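Local coordinates for protein choline dehydrogenase and related flavoproteins (Aspergillus oryzae, PDB 3Q9T) that is a formate oxidase of the glucose-methanol-choline oxidoreductase family, carrying a modified flavin, 8-formyl-FAD, at its catalytic site, at residues A335-Y340 and G346-G351; L530-H533 and R539-D542. All blocks are in the same frame, centred on the assembly; numbering follows the deposited sequence.

Interaction 1. Residues A335-Y340 and G346-G351; sequences AVVSAY and GPVGSG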
# COMPACT_ATOMS: atom_id res chain seq x y z
N ALA A 335 -33.08 -10.89 -18.63
CA ALA A 335 -33.62 -12.18 -19.03
C ALA A 335 -33.13 -13.30 -18.11
O ALA A 335 -33.94 -14.08 -17.61
CB ALA A 335 -33.26 -12.49 -20.49
N VAL A 336 -31.82 -13.37 -17.89
CA VAL A 336 -31.27 -14.45 -17.07
C VAL A 336 -31.65 -14.28 -15.58
O VAL A 336 -31.82 -15.26 -14.86
CB VAL A 336 -29.74 -14.62 -17.26
CG1 VAL A 336 -29.44 -15.11 -18.68
CG2 VAL A 336 -29.01 -13.32 -16.98
N VAL A 337 -31.80 -13.04 -15.15
CA VAL A 337 -32.23 -12.73 -13.80
C VAL A 337 -33.69 -13.17 -13.60
O VAL A 337 -34.06 -13.68 -12.54
CB VAL A 337 -32.06 -11.22 -13.50
CG1 VAL A 337 -32.71 -10.84 -12.18
CG2 VAL A 337 -30.58 -10.85 -13.47
N SER A 338 -34.52 -12.98 -14.62
CA SER A 338 -35.92 -13.35 -14.52
C SER A 338 -36.07 -14.88 -14.46
O SER A 338 -36.86 -15.40 -13.68
CB SER A 338 -36.73 -12.75 -15.68
OG SER A 338 -38.04 -13.28 -15.71
N ALA A 339 -35.30 -15.58 -15.28
CA ALA A 339 -35.25 -17.04 -15.23
C ALA A 339 -34.77 -17.58 -13.88
O ALA A 339 -35.29 -18.58 -13.36
CB ALA A 339 -34.36 -17.58 -16.34
N TYR A 340 -33.74 -16.94 -13.31
CA TYR A 340 -33.17 -17.42 -12.06
C TYR A 340 -34.20 -17.27 -10.96
O TYR A 340 -34.37 -18.17 -10.13
CB TYR A 340 -31.92 -16.62 -11.68
CG TYR A 340 -31.22 -17.15 -10.45
CD1 TYR A 340 -30.36 -18.24 -10.54
CD2 TYR A 340 -31.42 -16.58 -9.19
CE1 TYR A 340 -29.72 -18.74 -9.44
CE2 TYR A 340 -30.79 -17.08 -8.07
CZ TYR A 340 -29.93 -18.15 -8.21
OH TYR A 340 -29.26 -18.66 -7.12
N GLY A 346 -30.22 -21.04 -15.38
CA GLY A 346 -29.46 -20.02 -16.09
C GLY A 346 -28.11 -19.64 -15.48
O GLY A 346 -27.74 -20.14 -14.41
N PRO A 347 -27.38 -18.73 -16.15
CA PRO A 347 -26.00 -18.38 -15.79
C PRO A 347 -25.91 -17.57 -14.49
O PRO A 347 -24.85 -17.53 -13.85
CB PRO A 347 -25.53 -17.55 -16.98
CG PRO A 347 -26.79 -16.90 -17.48
CD PRO A 347 -27.87 -17.93 -17.29
N VAL A 348 -27.00 -16.91 -14.09
CA VAL A 348 -27.03 -16.28 -12.78
C VAL A 348 -26.62 -17.28 -11.68
O VAL A 348 -26.06 -16.88 -10.66
CB VAL A 348 -28.40 -15.68 -12.46
CG1 VAL A 348 -28.46 -15.23 -10.99
CG2 VAL A 348 -28.73 -14.51 -13.42
N GLY A 349 -26.88 -18.56 -11.89
CA GLY A 349 -26.52 -19.58 -10.92
C GLY A 349 -25.09 -20.08 -11.07
O GLY A 349 -24.67 -21.00 -10.38
N SER A 350 -24.34 -19.46 -11.98
CA SER A 350 -22.98 -19.89 -12.25
C SER A 350 -21.91 -19.22 -11.37
O SER A 350 -22.01 -18.03 -11.03
CB SER A 350 -22.64 -19.66 -13.73
OG SER A 350 -21.32 -20.07 -14.00
N GLY A 351 -20.89 -19.99 -11.01
CA GLY A 351 -19.72 -19.47 -10.32
C GLY A 351 -18.64 -18.96 -11.27
O GLY A 351 -17.59 -18.50 -10.82
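Where the chain turns back after helix 331-343, on its way to strand 353-358, V336, V337 and Y340 meet P347, V348 and G349. V348 is the residue on which the contact turns, since its two methyls serve different partners. V348 CG1, anti to the backbone N (chi1 171°), lies over one face of the Y340 ring in a CH-pi contact, 3.6 Å from the centroid and 20° off the ring normal. The methyl is displaced toward the CB end of the ring, V348 CG1 being 3.4 Å from Y340 CG. V348 CG2 instead enters the helix surface between V336 and V337, 3.5 Å from V336 O and 3.8 Å from V336 CG2. The 3-10 turn is entered through G346, whose positive phi (88°) suits a residue without a side chain. From there residues 347-349 form a short 3-10 segment, with G349 N bonded to G346 O at 3.1 Å. P347 meets V336 at about a right angle, and P347 CG is tight against V336 CG1 at 3.4 Å. Farther along the tyrosine, G349 CA approaches Y340 CE1 at 3.6 Å, while the buried ring's hydroxyl is hydrogen-bonded to G206 O.

Interaction 2. Residues L530-H533 and R539-D542; sequences LKVH and RVAD. With FAY ([(2R,3S,4R,5R)-5-(6-amino-9H-purin-9-yl)-3,4-dihydroxytetrahydrofuran-2-yl]methyl (2R,3S,4S)-5-(8-formyl-7-methyl-2,4-dioxo-3,4-dihydrobenzo[g]pteridin-10(2H)-yl)-2,3,4-trihydroxypentyl dihydrogen diphosphate), chain D.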
# COMPACT_ATOMS: atom_id res chain seq x y z
N LEU A 530 -5.79 -31.89 17.74
CA LEU A 530 -6.23 -30.52 17.57
C LEU A 530 -6.50 -29.86 18.91
O LEU A 530 -7.20 -28.85 18.98
CB LEU A 530 -7.47 -30.44 16.67
CG LEU A 530 -7.25 -30.91 15.23
CD1 LEU A 530 -8.51 -30.74 14.41
CD2 LEU A 530 -6.08 -30.15 14.58
N LYS A 531 -5.94 -30.43 19.97
CA LYS A 531 -6.00 -29.81 21.30
C LYS A 531 -4.90 -28.77 21.44
O LYS A 531 -3.75 -29.02 21.06
CB LYS A 531 -5.84 -30.87 22.40
CG LYS A 531 -6.97 -31.88 22.44
CD LYS A 531 -6.70 -32.92 23.50
CE LYS A 531 -7.88 -33.83 23.67
NZ LYS A 531 -7.77 -34.53 24.96
N VAL A 532 -5.24 -27.61 22.00
CA VAL A 532 -4.26 -26.55 22.24
C VAL A 532 -3.19 -27.00 23.25
O VAL A 532 -3.50 -27.33 24.40
CB VAL A 532 -4.95 -25.23 22.69
CG1 VAL A 532 -3.92 -24.14 23.00
CG2 VAL A 532 -5.91 -24.73 21.64
N HIS A 533 -1.93 -27.04 22.81
CA HIS A 533 -0.83 -27.41 23.72
C HIS A 533 -0.93 -26.54 24.98
O HIS A 533 -0.98 -25.31 24.91
CB HIS A 533 0.54 -27.18 23.07
CG HIS A 533 0.82 -28.04 21.88
ND1 HIS A 533 0.92 -29.42 21.95
CD2 HIS A 533 1.06 -27.71 20.58
CE1 HIS A 533 1.18 -29.90 20.74
NE2 HIS A 533 1.27 -28.89 19.90
N ARG A 539 -9.99 -26.97 21.71
CA ARG A 539 -9.48 -27.43 20.43
C ARG A 539 -9.64 -26.33 19.40
O ARG A 539 -10.44 -25.41 19.58
CB ARG A 539 -10.21 -28.70 19.98
CG ARG A 539 -9.88 -29.92 20.83
CD ARG A 539 -10.86 -31.05 20.59
NE ARG A 539 -10.20 -32.25 20.13
CZ ARG A 539 -10.32 -33.46 20.67
NH1 ARG A 539 -11.11 -33.69 21.72
NH2 ARG A 539 -9.64 -34.46 20.14
N VAL A 540 -8.86 -26.40 18.33
CA VAL A 540 -9.01 -25.49 17.21
C VAL A 540 -9.36 -26.29 15.98
O VAL A 540 -8.71 -27.28 15.67
CB VAL A 540 -7.72 -24.71 16.93
CG1 VAL A 540 -7.89 -23.83 15.70
CG2 VAL A 540 -7.35 -23.87 18.14
N ALA A 541 -10.43 -25.86 15.29
CA ALA A 541 -10.81 -26.48 14.04
C ALA A 541 -11.11 -25.39 13.02
O ALA A 541 -12.17 -24.76 13.07
CB ALA A 541 -12.00 -27.46 14.23
N ASP A 542 -10.14 -25.15 12.14
CA ASP A 542 -10.23 -24.18 11.06
C ASP A 542 -8.89 -24.11 10.32
O ASP A 542 -7.95 -24.86 10.65
CB ASP A 542 -10.70 -22.79 11.56
CG ASP A 542 -9.69 -22.12 12.47
OD1 ASP A 542 -8.48 -22.36 12.30
OD2 ASP A 542 -10.11 -21.35 13.37
P FAY D . -12.48 -21.29 8.21
N1 FAY D . -11.41 -21.87 -1.05
C2 FAY D . -11.81 -22.79 -2.01
O2 FAY D . -11.67 -23.99 -1.81
N3 FAY D . -12.77 -22.43 -2.94
C4 FAY D . -12.88 -21.11 -3.29
O4 FAY D . -13.09 -20.85 -4.49
N5 FAY D . -12.58 -18.83 -2.65
C6 FAY D . -12.82 -16.63 -1.87
C7 FAY D . -12.81 -15.69 -0.85
C8 FAY D . -12.43 -16.08 0.44
O8 FAY D . -12.49 -15.46 2.70
C9 FAY D . -12.19 -17.43 0.71
PA FAY D . -14.10 -18.97 8.34
C1' FAY D . -11.36 -20.19 1.30
C10 FAY D . -11.70 -20.54 -1.21
N10 FAY D . -11.67 -19.67 -0.11
N1A FAY D . -16.29 -13.05 17.27
O1A FAY D . -13.81 -17.55 7.99
C1B FAY D . -16.34 -15.87 12.84
O1P FAY D . -13.47 -22.17 8.92
C2' FAY D . -12.62 -20.78 1.99
O2' FAY D . -13.67 -19.91 1.76
C2A FAY D . -17.31 -13.85 16.79
O2A FAY D . -14.91 -19.70 7.32
C2B FAY D . -16.40 -15.34 11.41
O2B FAY D . -17.46 -14.43 11.20
O2P FAY D . -11.06 -21.61 8.63
C3' FAY D . -12.63 -21.21 3.49
O3' FAY D . -13.82 -20.90 4.21
N3A FAY D . -17.17 -14.53 15.59
C3B FAY D . -16.60 -16.62 10.63
O3B FAY D . -17.97 -16.94 10.65
O3P FAY D . -12.73 -19.75 8.61
C4' FAY D . -11.47 -20.71 4.32
O4' FAY D . -10.30 -21.03 3.57
C4A FAY D . -16.01 -14.41 14.89
C4B FAY D . -15.89 -17.66 11.46
O4B FAY D . -15.65 -17.09 12.73
C4X FAY D . -12.33 -20.16 -2.41
C5' FAY D . -11.47 -21.37 5.72
O5' FAY D . -12.62 -21.31 6.58
C5A FAY D . -14.97 -13.61 15.36
C5B FAY D . -14.59 -18.10 10.80
O5B FAY D . -14.91 -18.97 9.75
C5X FAY D . -12.36 -17.92 -1.63
C6A FAY D . -15.11 -12.92 16.56
N6A FAY D . -14.15 -12.07 16.96
N7A FAY D . -13.96 -13.68 14.47
C7M FAY D . -13.03 -14.24 -1.22
C8A FAY D . -14.32 -14.50 13.46
C8M FAY D . -12.80 -15.18 1.56
C9A FAY D . -12.10 -18.36 -0.33
N9A FAY D . -15.58 -14.95 13.70
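One backbone hydrogen bond joins L530 to V540: V540 N donates to L530 O at 3.0 Å with an N-H...O angle of 153°. R539 CA adds a CA-H...O contact to the same L530 O at 3.1 Å, and K531 and R539 form a single beta bridge. The L530 side chain lies along the V540 carbonyl, L530 CB 3.5 Å from V540 O. Apolar contact is lighter, V532 CG2 meeting V540 CG2 at 3.9 Å. Among the charged side chains, K531 runs extended beyond CG, and K531 CE lies over one face of the R539 guanidinium, toward its rim, 3.8 Å from R539 NH1; it is the lysine's aliphatic chain that touches. K531 NZ and R539 NH1 lie 4.7 Å apart, and the like charges are probably offset by salt bridges from K531 to E572 and from R539 to E261. R539 NE is also hydrogen-bonded to K529 O, which helps fix the bent arginine. Toward the cofactor, D542 CB comes within 3.2 Å of FAY O2P, while its carboxylate is held by T271, S544 and the amide of G267. Strand 538-540 edges the five-stranded parallel, Rossmann-type FAD-binding sheet of the GMC family, next to strand 261-264, and helix 555-572 packs on L530 and R539.

In the fold
Followed from the N terminus, the chain first builds most of the parallel FAD-binding sheet before reaching interaction 1, where helix 331-343 is folded back upon by the loop leading to strand 353-358. Five residues separate its segments, and the loop closes before interaction 2 begins. In the C-terminal part, residues 530-533 and 539-542 close a second short loop, which delivers strand 538-540 to the sheet edge beside strand 261-264. The two contacts therefore lie in series, neither nested nor crossed. Their centres are 41 Å apart on opposite sides of the chain's centre: interaction 1 lies away from the annotated sites, whereas the second segment of interaction 2 runs on to D542, beside the cofactor diphosphate.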